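Local coordinates for NAD(+) phosphorylase MbcT (Mycobacterium tuberculosis, PDB 6FKG), which degrades NAD(+) by phosphorolysis, yielding ADP-ribose 1''-phosphate and nicotinamide, and kills the mycobacterial cell unless its antitoxin MbcA blocks the active site, at residues Phe54-Leu59 / Gly152-Ala157; Asp103-Gln108 / Gly142-Ala147. One frame throughout, in Å; residues are numbered along the deposited sequence.

Contact 1: residues Phe54-Leu59 / Gly152-Ala157; sequences FPAIYL and GLVVTA
The phenol ring of Tyr58 stands beside Val154 with one face turned to it, the two being neighbours in an antiparallel strand pair of the RES-domain sheet. Val154 CG1 stands over that face, 4.0 Å from the centroid of the Tyr58 ring and toward its rim, a CH-pi contact; the second methyl, Val154 CG2, reaches Tyr58 CE2 at 3.5 Å. The two side chains leave the sheet on the same side and run alongside each other, Tyr58 with CG anti to its carbonyl carbon (chi1 -74°), so that the end of the ring leans toward the valine. At the tip, Tyr58 OH is hydrogen-bonded to Trp48 N and Asn49 OD1, and Phe114 of the antitoxin MbcA meets the ring with the ring planes at about 50°. Phe54, just ahead of the strand, sets its ring obliquely against Thr156, with Phe54 CE1 3.5 Å from Thr156 CG2; this ring also stacks on Trp136.

Ala56 shares the face of Tyr58, Val154 and Thr156. The other face carries Ile57, Leu59, Leu153 and Val155, directed toward strands 19-30 and 89-103. There Leu59 CD1 crosses to Val155 CG2 at 3.6 Å, and Ile57 and Val155 meet at their CB atoms.

Between the two faces runs the ladder itself. Ile57 and Val155 form one hydrogen-bonded pair, Leu59 and Leu153 the next, each with two N-H...O bonds. At the other end, beyond Ile57 and Val155, Ala157 N, at the N-cap of the following helix, donates almost straight to Pro55 O at 2.9 Å, from above the carbonyl plane. Beside this rung, water 1 lies 2.9 Å from Val155 O, well placed to donate to a carbonyl that already accepts Ile57 N.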
ATOM      1  N   PHE B  54      20.619  -5.989  22.082  1.00 30.90           N
ATOM      2  CA  PHE B  54      21.484  -5.922  23.252  1.00 29.85           C
ATOM      3  C   PHE B  54      22.723  -5.120  22.939  1.00 30.28           C
ATOM      4  O   PHE B  54      23.183  -5.123  21.802  1.00 32.90           O
ATOM      5  CB  PHE B  54      21.876  -7.336  23.749  1.00 31.80           C
ATOM      6  CG  PHE B  54      22.460  -8.256  22.668  1.00 29.54           C
ATOM      7  CD1 PHE B  54      23.824  -8.290  22.420  1.00 36.76           C
ATOM      8  CD2 PHE B  54      21.636  -9.110  21.944  1.00 30.24           C
ATOM      9  CE1 PHE B  54      24.360  -9.154  21.440  1.00 36.18           C
ATOM     10  CE2 PHE B  54      22.147  -9.969  20.980  1.00 32.59           C
ATOM     11  CZ  PHE B  54      23.511  -9.996  20.721  1.00 32.22           C
ATOM     12  N   PRO B  55      23.273  -4.435  23.957  1.00 32.58           N
ATOM     13  CA  PRO B  55      24.575  -3.790  23.813  1.00 29.55           C
ATOM     14  C   PRO B  55      25.656  -4.838  23.633  1.00 31.70           C
ATOM     15  O   PRO B  55      25.542  -5.964  24.137  1.00 33.11           O
ATOM     16  CB  PRO B  55      24.764  -3.027  25.137  1.00 39.72           C
ATOM     17  CG  PRO B  55      23.441  -3.057  25.829  1.00 40.83           C
ATOM     18  CD  PRO B  55      22.688  -4.238  25.296  1.00 39.19           C
ATOM     19  N   ALA B  56      26.698  -4.477  22.901  1.00 29.34           N
ATOM     20  CA  ALA B  56      27.837  -5.378  22.733  1.00 27.84           C
ATOM     21  C   ALA B  56      29.115  -4.569  22.643  1.00 28.47           C
ATOM     22  O   ALA B  56      29.118  -3.468  22.095  1.00 30.00           O
ATOM     23  CB  ALA B  56      27.664  -6.257  21.483  1.00 27.21           C
ATOM     24  N   ILE B  57      30.192  -5.129  23.196  1.00 25.57           N
ATOM     25  CA  ILE B  57      31.503  -4.481  23.243  1.00 28.49           C
ATOM     26  C   ILE B  57      32.497  -5.346  22.502  1.00 31.43           C
ATOM     27  O   ILE B  57      32.598  -6.535  22.780  1.00 30.91           O
ATOM     28  CB  ILE B  57      32.028  -4.319  24.684  1.00 32.89           C
ATOM     29  CG1 ILE B  57      31.073  -3.507  25.557  1.00 41.78           C
ATOM     30  CG2 ILE B  57      33.393  -3.658  24.683  1.00 42.16           C
ATOM     31  CD1 ILE B  57      31.549  -3.471  27.004  1.00 41.20           C
ATOM     32  N   TYR B  58      33.259  -4.754  21.585  1.00 26.20           N
ATOM     33  CA  TYR B  58      34.258  -5.511  20.843  1.00 24.61           C
ATOM     34  C   TYR B  58      35.671  -5.217  21.359  1.00 30.79           C
ATOM     35  O   TYR B  58      36.100  -4.060  21.386  1.00 32.69           O
ATOM     36  CB  TYR B  58      34.131  -5.189  19.350  1.00 26.81           C
ATOM     37  CG  TYR B  58      32.916  -5.847  18.718  1.00 25.77           C
ATOM     38  CD1 TYR B  58      31.649  -5.294  18.859  1.00 27.07           C
ATOM     39  CD2 TYR B  58      33.043  -7.046  18.016  1.00 29.16           C
ATOM     40  CE1 TYR B  58      30.529  -5.906  18.299  1.00 27.46           C
ATOM     41  CE2 TYR B  58      31.933  -7.666  17.456  1.00 33.84           C
ATOM     42  CZ  TYR B  58      30.678  -7.093  17.613  1.00 30.76           C
ATOM     43  OH  TYR B  58      29.577  -7.708  17.069  1.00 29.68           O
ATOM     44  N   LEU B  59      36.368  -6.268  21.800  1.00 29.97           N
ATOM     45  CA  LEU B  59      37.728  -6.146  22.317  1.00 27.04           C
ATOM     46  C   LEU B  59      38.668  -7.084  21.583  1.00 29.55           C
ATOM     47  O   LEU B  59      38.235  -8.084  21.038  1.00 30.10           O
ATOM     48  CB  LEU B  59      37.777  -6.457  23.819  1.00 30.68           C
ATOM     49  CG  LEU B  59      36.801  -5.611  24.655  1.00 38.24           C
ATOM     50  CD1 LEU B  59      35.757  -6.499  25.281  1.00 46.56           C
ATOM     51  CD2 LEU B  59      37.543  -4.860  25.724  1.00 38.38           C
ATOM     52  N   GLY B 152      39.534 -12.040  19.126  1.00 31.60           N
ATOM     53  CA  GLY B 152      38.554 -11.039  19.510  1.00 31.12           C
ATOM     54  C   GLY B 152      37.612 -11.542  20.582  1.00 34.27           C
ATOM     55  O   GLY B 152      37.378 -12.747  20.720  1.00 33.24           O
ATOM     56  N   LEU B 153      37.095 -10.607  21.369  1.00 33.80           N
ATOM     57  CA  LEU B 153      36.093 -10.914  22.374  1.00 30.75           C
ATOM     58  C   LEU B 153      34.902  -9.999  22.164  1.00 29.31           C
ATOM     59  O   LEU B 153      35.050  -8.777  22.106  1.00 31.21           O
ATOM     60  CB  LEU B 153      36.656 -10.732  23.783  1.00 34.10           C
ATOM     61  CG  LEU B 153      35.626 -10.810  24.912  1.00 36.70           C
ATOM     62  CD1 LEU B 153      34.931 -12.173  24.933  1.00 38.18           C
ATOM     63  CD2 LEU B 153      36.288 -10.497  26.249  1.00 35.48           C
ATOM     64  N   VAL B 154      33.723 -10.595  22.043  1.00 28.06           N
ATOM     65  CA  VAL B 154      32.490  -9.830  21.967  1.00 28.47           C
ATOM     66  C   VAL B 154      31.747 -10.015  23.273  1.00 30.61           C
ATOM     67  O   VAL B 154      31.359 -11.133  23.587  1.00 30.70           O
ATOM     68  CB  VAL B 154      31.608 -10.287  20.801  1.00 32.41           C
ATOM     69  CG1 VAL B 154      30.462  -9.305  20.592  1.00 29.68           C
ATOM     70  CG2 VAL B 154      32.457 -10.398  19.537  1.00 36.27           C
ATOM     71  N   VAL B 155      31.580  -8.937  24.038  1.00 26.95           N
ATOM     72  CA  VAL B 155      30.933  -9.025  25.343  1.00 25.76           C
ATOM     73  C   VAL B 155      29.496  -8.525  25.227  1.00 28.43           C
ATOM     74  O   VAL B 155      29.262  -7.389  24.843  1.00 30.42           O
ATOM     75  CB  VAL B 155      31.688  -8.207  26.414  1.00 28.91           C
ATOM     76  CG1 VAL B 155      31.032  -8.390  27.776  1.00 35.63           C
ATOM     77  CG2 VAL B 155      33.142  -8.636  26.469  1.00 35.91           C
ATOM     78  N   THR B 156      28.535  -9.374  25.561  1.00 29.62           N
ATOM     79  CA  THR B 156      27.143  -9.084  25.221  1.00 35.71           C
ATOM     80  C   THR B 156      26.334  -8.778  26.470  1.00 35.09           C
ATOM     81  O   THR B 156      26.349  -9.555  27.427  1.00 38.21           O
ATOM     82  CB  THR B 156      26.498 -10.260  24.438  1.00 39.01           C
ATOM     83  OG1 THR B 156      26.685 -11.483  25.156  1.00 43.73           O
ATOM     84  CG2 THR B 156      27.155 -10.425  23.068  1.00 37.92           C
ATOM     85  N   ALA B 157      25.648  -7.628  26.452  1.00 33.15           N
ATOM     86  CA  ALA B 157      24.825  -7.173  27.576  1.00 37.10           C
ATOM     87  C   ALA B 157      25.618  -7.223  28.886  1.00 40.13           C
ATOM     88  O   ALA B 157      25.163  -7.769  29.896  1.00 40.94           O
ATOM     89  CB  ALA B 157      23.565  -8.006  27.677  1.00 36.79           C
TER
HETATM   90  O   HOH W   1      27.970  -5.346  26.460  1.00 37.06           O

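Contact 2: residues Asp103-Gln108 / Gly142-Ala147; sequences DLTTPQ and GVLVPA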
ATOM      1  N   ASP B 103      33.581 -20.421  22.991  1.00 37.07           N
ATOM      2  CA  ASP B 103      34.927 -20.412  22.415  1.00 36.66           C
ATOM      3  C   ASP B 103      34.921 -20.836  20.956  1.00 42.50           C
ATOM      4  O   ASP B 103      34.834 -22.019  20.658  1.00 41.26           O
ATOM      5  CB  ASP B 103      35.862 -21.333  23.205  1.00 35.85           C
ATOM      6  CG  ASP B 103      37.297 -21.280  22.708  1.00 45.37           C
ATOM      7  OD1 ASP B 103      37.617 -20.461  21.817  1.00 38.40           O
ATOM      8  OD2 ASP B 103      38.115 -22.059  23.224  1.00 48.90           O
ATOM      9  N   LEU B 104      35.054 -19.869  20.053  1.00 36.59           N
ATOM     10  CA  LEU B 104      35.076 -20.166  18.624  1.00 34.71           C
ATOM     11  C   LEU B 104      36.475 -19.963  18.031  1.00 43.11           C
ATOM     12  O   LEU B 104      36.614 -19.727  16.830  1.00 39.56           O
ATOM     13  CB  LEU B 104      34.062 -19.285  17.878  1.00 32.27           C
ATOM     14  CG  LEU B 104      32.609 -19.436  18.335  1.00 34.05           C
ATOM     15  CD1 LEU B 104      31.668 -18.552  17.496  1.00 34.18           C
ATOM     16  CD2 LEU B 104      32.173 -20.893  18.288  1.00 40.39           C
ATOM     17  N   THR B 105      37.507 -20.056  18.866  1.00 41.05           N
ATOM     18  CA  THR B 105      38.870 -19.856  18.376  1.00 41.75           C
ATOM     19  C   THR B 105      39.414 -21.100  17.686  1.00 49.65           C
ATOM     20  O   THR B 105      40.409 -21.020  16.966  1.00 58.24           O
ATOM     21  CB  THR B 105      39.831 -19.429  19.511  1.00 38.39           C
ATOM     22  OG1 THR B 105      39.860 -20.441  20.520  1.00 39.94           O
ATOM     23  CG2 THR B 105      39.362 -18.091  20.124  1.00 38.79           C
ATOM     24  N   THR B 106      38.765 -22.247  17.878  1.00 47.28           N
ATOM     25  CA  THR B 106      39.211 -23.467  17.204  1.00 53.41           C
ATOM     26  C   THR B 106      38.379 -23.712  15.948  1.00 56.17           C
ATOM     27  O   THR B 106      37.213 -23.323  15.887  1.00 48.76           O
ATOM     28  CB  THR B 106      39.117 -24.701  18.124  1.00 57.27           C
ATOM     29  OG1 THR B 106      37.742 -24.994  18.395  1.00 55.00           O
ATOM     30  CG2 THR B 106      39.851 -24.443  19.437  1.00 52.79           C
ATOM     31  N   PRO B 107      38.981 -24.346  14.930  1.00 57.38           N
ATOM     32  CA  PRO B 107      38.230 -24.680  13.715  1.00 56.42           C
ATOM     33  C   PRO B 107      37.125 -25.702  13.978  1.00 49.21           C
ATOM     34  O   PRO B 107      36.073 -25.636  13.339  1.00 58.65           O
ATOM     35  CB  PRO B 107      39.307 -25.252  12.786  1.00 62.84           C
ATOM     36  CG  PRO B 107      40.369 -25.742  13.706  1.00 59.09           C
ATOM     37  CD  PRO B 107      40.391 -24.759  14.831  1.00 57.25           C
ATOM     38  N   GLN B 108      37.352 -26.620  14.911  1.00 46.74           N
ATOM     39  CA  GLN B 108      36.319 -27.587  15.281  1.00 55.59           C
ATOM     40  C   GLN B 108      35.052 -26.880  15.787  1.00 53.71           C
ATOM     41  O   GLN B 108      33.922 -27.243  15.427  1.00 45.19           O
ATOM     42  CB  GLN B 108      36.840 -28.550  16.345  1.00 65.06           C
ATOM     43  CG  GLN B 108      35.755 -29.078  17.278  1.00 76.84           C
ATOM     44  CD  GLN B 108      36.190 -30.301  18.063  1.00 86.57           C
ATOM     45  OE1 GLN B 108      37.046 -31.067  17.617  1.00 91.74           O
ATOM     46  NE2 GLN B 108      35.592 -30.496  19.237  1.00 85.89           N
ATOM     47  N   GLY B 142      29.654 -13.873  26.507  1.00 33.12           N
ATOM     48  CA  GLY B 142      30.227 -13.348  25.288  1.00 33.76           C
ATOM     49  C   GLY B 142      30.711 -14.428  24.354  1.00 36.01           C
ATOM     50  O   GLY B 142      30.449 -15.614  24.559  1.00 33.19           O
ATOM     51  N   VAL B 143      31.425 -14.011  23.317  1.00 31.06           N
ATOM     52  CA  VAL B 143      31.926 -14.954  22.331  1.00 27.92           C
ATOM     53  C   VAL B 143      33.395 -14.641  22.054  1.00 30.90           C
ATOM     54  O   VAL B 143      33.760 -13.482  21.827  1.00 30.39           O
ATOM     55  CB  VAL B 143      31.126 -14.892  21.013  1.00 31.53           C
ATOM     56  CG1 VAL B 143      31.608 -15.989  20.047  1.00 30.72           C
ATOM     57  CG2 VAL B 143      29.598 -15.028  21.280  1.00 33.06           C
ATOM     58  N   LEU B 144      34.227 -15.676  22.088  1.00 32.86           N
ATOM     59  CA  LEU B 144      35.637 -15.532  21.785  1.00 33.88           C
ATOM     60  C   LEU B 144      35.840 -16.003  20.359  1.00 39.81           C
ATOM     61  O   LEU B 144      35.473 -17.134  20.002  1.00 32.83           O
ATOM     62  CB  LEU B 144      36.488 -16.337  22.762  1.00 34.92           C
ATOM     63  CG  LEU B 144      37.965 -15.988  22.896  1.00 38.60           C
ATOM     64  CD1 LEU B 144      38.101 -14.625  23.573  1.00 35.07           C
ATOM     65  CD2 LEU B 144      38.637 -17.084  23.705  1.00 41.58           C
ATOM     66  N   VAL B 145      36.412 -15.125  19.542  1.00 36.04           N
ATOM     67  CA  VAL B 145      36.368 -15.300  18.103  1.00 34.65           C
ATOM     68  C   VAL B 145      37.744 -15.117  17.510  1.00 35.20           C
ATOM     69  O   VAL B 145      38.595 -14.452  18.097  1.00 36.99           O
ATOM     70  CB  VAL B 145      35.387 -14.287  17.442  1.00 32.74           C
ATOM     71  CG1 VAL B 145      33.969 -14.467  17.979  1.00 36.72           C
ATOM     72  CG2 VAL B 145      35.858 -12.826  17.666  1.00 34.60           C
ATOM     73  N   PRO B 146      37.979 -15.701  16.334  1.00 37.00           N
ATOM     74  CA  PRO B 146      39.248 -15.330  15.703  1.00 36.14           C
ATOM     75  C   PRO B 146      39.136 -13.900  15.171  1.00 35.03           C
ATOM     76  O   PRO B 146      38.037 -13.451  14.846  1.00 36.60           O
ATOM     77  CB  PRO B 146      39.396 -16.352  14.576  1.00 43.33           C
ATOM     78  CG  PRO B 146      37.982 -16.703  14.214  1.00 52.80           C
ATOM     79  CD  PRO B 146      37.126 -16.519  15.455  1.00 42.94           C
ATOM     80  N   ALA B 147      40.256 -13.191  15.109  1.00 39.81           N
ATOM     81  CA  ALA B 147      40.288 -11.877  14.493  1.00 44.71           C
ATOM     82  C   ALA B 147      41.472 -11.825  13.545  1.00 43.77           C
ATOM     83  O   ALA B 147      42.401 -12.640  13.664  1.00 41.73           O
ATOM     84  CB  ALA B 147      40.383 -10.785  15.544  1.00 41.92           C
TER
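Leu104 leaves the end of strand 89-103 beside strand 142-147, and its side chain can be followed outward atom by atom. CB of Leu104 rests 3.3 Å from Leu144 O, the carbonyl that also accepts the backbone N-H of Leu104. With CG anti to the carbonyl carbon (chi1 -59°), the chain then turns along the neighbouring strand: CG lies about equally far from Leu144 O and Val143 CG1, and at the tip Leu104 CD1 meets Val143 CG1 at 3.6 Å, crossing it obliquely. Trp48 of a loop and Val131 of helix 126-137 also pack on this leucine.

The main-chain bond from Leu104 N to Leu144 O, 2.8 Å long, arrives nearly along the C=O axis. One residue back, Asp103 pairs with Leu144 in parallel register, and its carboxylate governs the turn that follows. Asp103 OD1 takes the hydroxyl of Thr105 on its syn lone pair, with OG1 at 2.6 Å, and receives Thr105 N from above the carboxylate plane. The N-H bond closes the turn, while the hydroxyl bond holds OG1 between the backbone N and the carbonyl carbon (chi1 60°), an orientation that lays CG2 across Leu144, 3.7 Å from Leu144 CG. Back on the main chain, Leu104 O touches Pro146 CD and is hydrogen-bonded to Arg110. The arrangement is an Asx turn ending a parallel strand pair, followed by helix 107-112 with Thr106 at its N-cap.

The two contacts are the first and third of three successive strand pairings in one mixed sheet, their centres 13 Å apart. Strands 142-147 and 150-156 follow each other in the chain and pair antiparallel, so contact 2 is joined to contact 1 directly: Gly152 N lies 2.8 Å from Val145 O and Val143 N lies 2.9 Å from Val154 O, both probable hydrogen bonds. Leu153 CD1 also packs on Val143 O. The strand order thus passes from 56-60 through 150-156 and 142-147 to 89-103. Trp48 touches side chains of both contacts. MbcA, which blocks access to the active site, reaches Tyr58 in contact 1, whereas contact 2 touches no other protein chain.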